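Local coordinates for microcompartments protein (Halothece sp. PCC 7418, PDB 5VGU) that probably assembles as hexamers that tile the shell of the beta-carboxysome, the cyanobacterial compartment for carbon fixation, at residues 84-87 with 91-94; 3-8 with 52-57. One frame throughout, in Å; residues are numbered along the deposited sequence.

How the contacts relate
Contact 2 is buried, its centre about 8 Å from the centre of the chain, whereas contact 1 lies about 13 Å out and is partly buried; both reach a second subunit. Contact 2 sets helix 51-65 on strand 5-12 through the methyls of Val54, without a hydrogen bond. In contact 1 a short helix meets the loop that follows it; the contact itself is apolar, while the carboxylate of Glu87 is bound outside it, by Arg48 and Ser2. Ile92 CB of contact 1 lies 4.2 Å from Val6 CG2 of contact 2, and Val6 points away from helix 51-65, so the two contacts lie on opposite faces of the strand. A probable hydrogen bond of 2.6 Å from Tyr94 OH to Asp4 OD2 also joins them.

Contact 1 of 2, residues 84-87 with 91-94; sequences ENVE and PIAY
The side chains of Val86 and Ile92 meet methyl to methyl: Val86 CG1 lies 4.1 Å from Ile92 CD1, the two side chains crossing at a slant. Val86 also packs on Leu18 of a second subunit, so this apolar patch continues across a subunit boundary.

One residue on, Glu87 takes the larger share of the contact, and much of it through its backbone. Ile92 CG1 is 3.6 Å from Glu87 CA, and Ile92 CD1 follows at 3.7 Å from that same Glu87 CA. Both carbons of the branch thus rest on the same point of the helix. The CG1 branch stands between the isoleucine's own backbone N and carbonyl carbon (chi1 65°), which carries CD1 to the helix.

These segments belong to the part of the chain that follows the four-stranded sheet of the BMC domain: helix 84-89 is succeeded by a loop whose Ile92 also touches Ile46 of strand 42-49. An alanine in place of Ile92 would lack CG1 and CD1, and would probably leave a gap between Val86, the Glu87 backbone and the sheet.

The side chain of Glu87 is extended, with CG anti to the backbone N (chi1 180°), and runs past Ala93. Its aliphatic part does the touching: Glu87 CG is 3.7 Å from Ala93 CB, and that methyl is also 3.9 Å from Glu87 O. The carboxylate finds its partners elsewhere in the chain, OE1 in a salt bridge with Arg48 NH1 and OE2 in a hydrogen bond with Ser2 N. Arg48 NH1 is also hydrogen-bonded to Ile92 O, which ties the loop and the glutamate to one guanidinium group.

Contact 2 of 2, residues 3-8 with 52-57; sequences LDAVGS and SEVKTA
With CG1 set opposite the amide nitrogen about the CA-CB bond (chi1 170°), Val54 divides its two methyls between Gly7 and Ala5. One goes to the backbone: Val54 CG1 is 3.8 Å from Gly7 N and 4.1 Å from Val6 C, and thus rests against the peptide group joining those residues. The other goes to the alanine, Val54 CG2 lying 3.9 Å from Ala5 CB. These are van der Waals distances, and no hydrogen bond crosses between the segments.

The absence of a side chain at Gly7 is what admits CG1. A CB built there would point toward the helix and fall 3.0 Å from Val54 CG1, too close for two carbons. Gly7 and Val54 are accordingly the nearest pair in the register, their CA atoms 6.2 Å apart.

This is the helix-on-sheet layer of the BMC domain. Strand 5-12 is an inner strand, flanked by 42-49 and 72-79, and residues 52-57 run along it almost parallel: the axes of strand 5-8 and helix 52-57 make an angle of 14° and approach to 8.2 Å. Val54 also touches Ile78 and Val30, so its contacts span more than the one strand. On the other side of the strand, Val6 and Ser8 point away from the helix and pack on Leu18 and Phe14 of a second subunit.

Within the helix, Ser52 O accepts two donors from opposite faces of its plane, Thr56 N and Thr56 OG1. The hydroxyl bond, Thr56 OG1 to Ser52 O, measures 3.2 Å with a C=O...donor angle of 152°.

Contact 1 of 2, residues 84-87 with 91-94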
loop_
_atom_site.group_PDB
_atom_site.type_symbol
_atom_site.label_atom_id
_atom_site.label_comp_id
_atom_site.label_asym_id
_atom_site.label_seq_id
_atom_site.Cartn_x
_atom_site.Cartn_y
_atom_site.Cartn_z
ATOM N N GLU A 84 -7.699 3.899 27.922
ATOM C CA GLU A 84 -6.371 4.453 27.661
ATOM C C GLU A 84 -5.502 3.547 26.782
ATOM O O GLU A 84 -4.641 4.045 26.044
ATOM C CB GLU A 84 -5.677 4.709 29.003
ATOM C CG GLU A 84 -4.314 5.394 28.939
ATOM C CD GLU A 84 -3.555 5.312 30.266
ATOM O OE1 GLU A 84 -4.131 4.819 31.257
ATOM O OE2 GLU A 84 -2.380 5.730 30.320
ATOM N N ASN A 85 -5.657 2.225 26.882
ATOM C CA ASN A 85 -4.869 1.309 26.047
ATOM C C ASN A 85 -5.231 1.449 24.572
ATOM O O ASN A 85 -4.354 1.363 23.701
ATOM C CB ASN A 85 -5.096 -0.116 26.558
ATOM C CG ASN A 85 -4.179 -1.149 25.962
ATOM O OD1 ASN A 85 -3.359 -0.914 25.038
ATOM N ND2 ASN A 85 -4.331 -2.341 26.477
ATOM N N VAL A 86 -6.512 1.690 24.274
ATOM C CA VAL A 86 -6.947 1.893 22.899
ATOM C C VAL A 86 -6.405 3.213 22.370
ATOM O O VAL A 86 -5.937 3.301 21.232
ATOM C CB VAL A 86 -8.484 1.847 22.823
ATOM C CG1 VAL A 86 -8.983 2.133 21.413
ATOM C CG2 VAL A 86 -9.004 0.511 23.290
ATOM N N GLU A 87 -6.499 4.262 23.188
ATOM C CA GLU A 87 -5.979 5.574 22.817
ATOM C C GLU A 87 -4.477 5.522 22.576
ATOM O O GLU A 87 -3.952 6.232 21.708
ATOM C CB GLU A 87 -6.320 6.579 23.917
ATOM C CG GLU A 87 -5.813 7.979 23.631
ATOM C CD GLU A 87 -6.128 8.928 24.748
ATOM O OE1 GLU A 87 -6.874 9.896 24.505
ATOM O OE2 GLU A 87 -5.647 8.679 25.876
ATOM N N PRO A 91 -4.485 5.210 16.481
ATOM C CA PRO A 91 -4.135 6.634 16.235
ATOM C C PRO A 91 -5.298 7.583 16.492
ATOM O O PRO A 91 -5.858 8.195 15.585
ATOM C CB PRO A 91 -3.708 6.614 14.757
ATOM C CG PRO A 91 -4.529 5.508 14.165
ATOM C CD PRO A 91 -4.628 4.455 15.225
ATOM N N ILE A 92 -5.672 7.724 17.768
ATOM C CA ILE A 92 -6.852 8.493 18.153
ATOM C C ILE A 92 -6.581 9.520 19.240
ATOM O O ILE A 92 -7.520 10.196 19.672
ATOM C CB ILE A 92 -8.008 7.572 18.590
ATOM C CG1 ILE A 92 -7.639 6.791 19.870
ATOM C CG2 ILE A 92 -8.404 6.648 17.452
ATOM C CD1 ILE A 92 -8.852 6.157 20.564
ATOM N N ALA A 93 -5.345 9.644 19.718
ATOM C CA ALA A 93 -5.037 10.551 20.812
ATOM C C ALA A 93 -4.946 11.997 20.329
ATOM O O ALA A 93 -4.658 12.271 19.166
ATOM C CB ALA A 93 -3.723 10.135 21.473
ATOM N N TYR A 94 -5.211 12.924 21.241
ATOM C CA TYR A 94 -4.785 14.293 21.047
ATOM C C TYR A 94 -3.268 14.328 20.868
ATOM O O TYR A 94 -2.548 13.427 21.317
ATOM C CB TYR A 94 -5.191 15.158 22.242
ATOM C CG TYR A 94 -6.660 15.457 22.384
ATOM C CD1 TYR A 94 -7.278 16.417 21.591
ATOM C CD2 TYR A 94 -7.429 14.814 23.362
ATOM C CE1 TYR A 94 -8.615 16.715 21.735
ATOM C CE2 TYR A 94 -8.770 15.107 23.512
ATOM C CZ TYR A 94 -9.356 16.067 22.702
ATOM O OH TYR A 94 -10.691 16.377 22.839
#

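Contact 2 of 2, residues 3-8 with 52-57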
loop_
_atom_site.group_PDB
_atom_site.type_symbol
_atom_site.label_atom_id
_atom_site.label_comp_id
_atom_site.label_asym_id
_atom_site.label_seq_id
_atom_site.Cartn_x
_atom_site.Cartn_y
_atom_site.Cartn_z
ATOM N N LEU A 3 -10.193 11.000 28.369
ATOM C CA LEU A 3 -11.412 10.202 28.359
ATOM C C LEU A 3 -12.497 10.796 27.464
ATOM O O LEU A 3 -13.616 10.263 27.430
ATOM C CB LEU A 3 -11.939 10.000 29.787
ATOM C CG LEU A 3 -11.035 9.138 30.692
ATOM C CD1 LEU A 3 -11.593 9.054 32.116
ATOM C CD2 LEU A 3 -10.763 7.733 30.136
ATOM N N ASP A 4 -12.186 11.872 26.729
ATOM C CA ASP A 4 -13.119 12.420 25.751
ATOM C C ASP A 4 -13.570 11.337 24.784
ATOM O O ASP A 4 -12.803 10.431 24.428
ATOM C CB ASP A 4 -12.471 13.554 24.936
ATOM C CG ASP A 4 -12.352 14.853 25.705
ATOM O OD1 ASP A 4 -12.777 14.916 26.873
ATOM O OD2 ASP A 4 -11.820 15.815 25.129
ATOM N N ALA A 5 -14.800 11.478 24.300
ATOM C CA ALA A 5 -15.322 10.573 23.288
ATOM C C ALA A 5 -14.476 10.629 22.028
ATOM O O ALA A 5 -13.766 11.609 21.759
ATOM C CB ALA A 5 -16.756 10.913 22.927
ATOM N N VAL A 6 -14.564 9.562 21.248
ATOM C CA VAL A 6 -13.910 9.507 19.948
ATOM C C VAL A 6 -14.966 9.226 18.882
ATOM O O VAL A 6 -15.873 8.406 19.071
ATOM C CB VAL A 6 -12.735 8.486 19.936
ATOM C CG1 VAL A 6 -13.118 7.155 20.371
ATOM C CG2 VAL A 6 -12.099 8.388 18.533
ATOM N N GLY A 7 -14.864 9.955 17.788
ATOM C CA GLY A 7 -15.642 9.675 16.593
ATOM C C GLY A 7 -14.710 9.325 15.448
ATOM O O GLY A 7 -13.666 9.962 15.273
ATOM N N SER A 8 -15.114 8.343 14.655
ATOM C CA SER A 8 -14.325 7.953 13.505
ATOM C C SER A 8 -15.254 7.745 12.327
ATOM O O SER A 8 -16.289 7.086 12.457
ATOM C CB SER A 8 -13.517 6.668 13.792
ATOM O OG SER A 8 -12.725 6.321 12.660
ATOM N N SER A 52 -21.587 14.428 23.670
ATOM C CA SER A 52 -22.691 15.103 22.986
ATOM C C SER A 52 -22.185 15.931 21.800
ATOM O O SER A 52 -22.851 16.014 20.764
ATOM C CB SER A 52 -23.482 15.969 23.970
ATOM O OG SER A 52 -22.678 17.023 24.470
ATOM N N GLU A 53 -21.004 16.536 21.926
ATOM C CA GLU A 53 -20.451 17.304 20.819
ATOM C C GLU A 53 -19.978 16.385 19.690
ATOM O O GLU A 53 -20.146 16.705 18.513
ATOM C CB GLU A 53 -19.323 18.193 21.329
ATOM C CG GLU A 53 -19.767 19.202 22.380
ATOM C CD GLU A 53 -20.633 20.305 21.808
ATOM O OE1 GLU A 53 -20.618 20.519 20.578
ATOM O OE2 GLU A 53 -21.314 20.977 22.605
ATOM N N VAL A 54 -19.425 15.218 20.024
ATOM C CA VAL A 54 -19.043 14.259 18.986
ATOM C C VAL A 54 -20.272 13.758 18.240
ATOM O O VAL A 54 -20.237 13.565 17.019
ATOM C CB VAL A 54 -18.224 13.111 19.601
ATOM C CG1 VAL A 54 -18.010 11.970 18.585
ATOM C CG2 VAL A 54 -16.900 13.647 20.094
ATOM N N LYS A 55 -21.392 13.552 18.946
ATOM C CA LYS A 55 -22.614 13.130 18.257
ATOM C C LYS A 55 -23.061 14.177 17.246
ATOM O O LYS A 55 -23.376 13.854 16.094
ATOM C CB LYS A 55 -23.732 12.855 19.270
ATOM C CG LYS A 55 -23.551 11.580 20.052
ATOM C CD LYS A 55 -24.598 11.464 21.177
ATOM C CE LYS A 55 -26.026 11.372 20.636
ATOM N NZ LYS A 55 -27.028 11.330 21.735
ATOM N N THR A 56 -23.093 15.439 17.666
ATOM C CA THR A 56 -23.509 16.518 16.776
ATOM C C THR A 56 -22.563 16.650 15.591
ATOM O O THR A 56 -23.003 16.827 14.446
ATOM C CB THR A 56 -23.570 17.827 17.557
ATOM O OG1 THR A 56 -24.533 17.693 18.602
ATOM C CG2 THR A 56 -23.942 18.986 16.660
ATOM N N ALA A 57 -21.253 16.621 15.859
ATOM C CA ALA A 57 -20.276 16.700 14.772
ATOM C C ALA A 57 -20.418 15.530 13.803
ATOM O O ALA A 57 -20.336 15.709 12.579
ATOM C CB ALA A 57 -18.860 16.755 15.337
#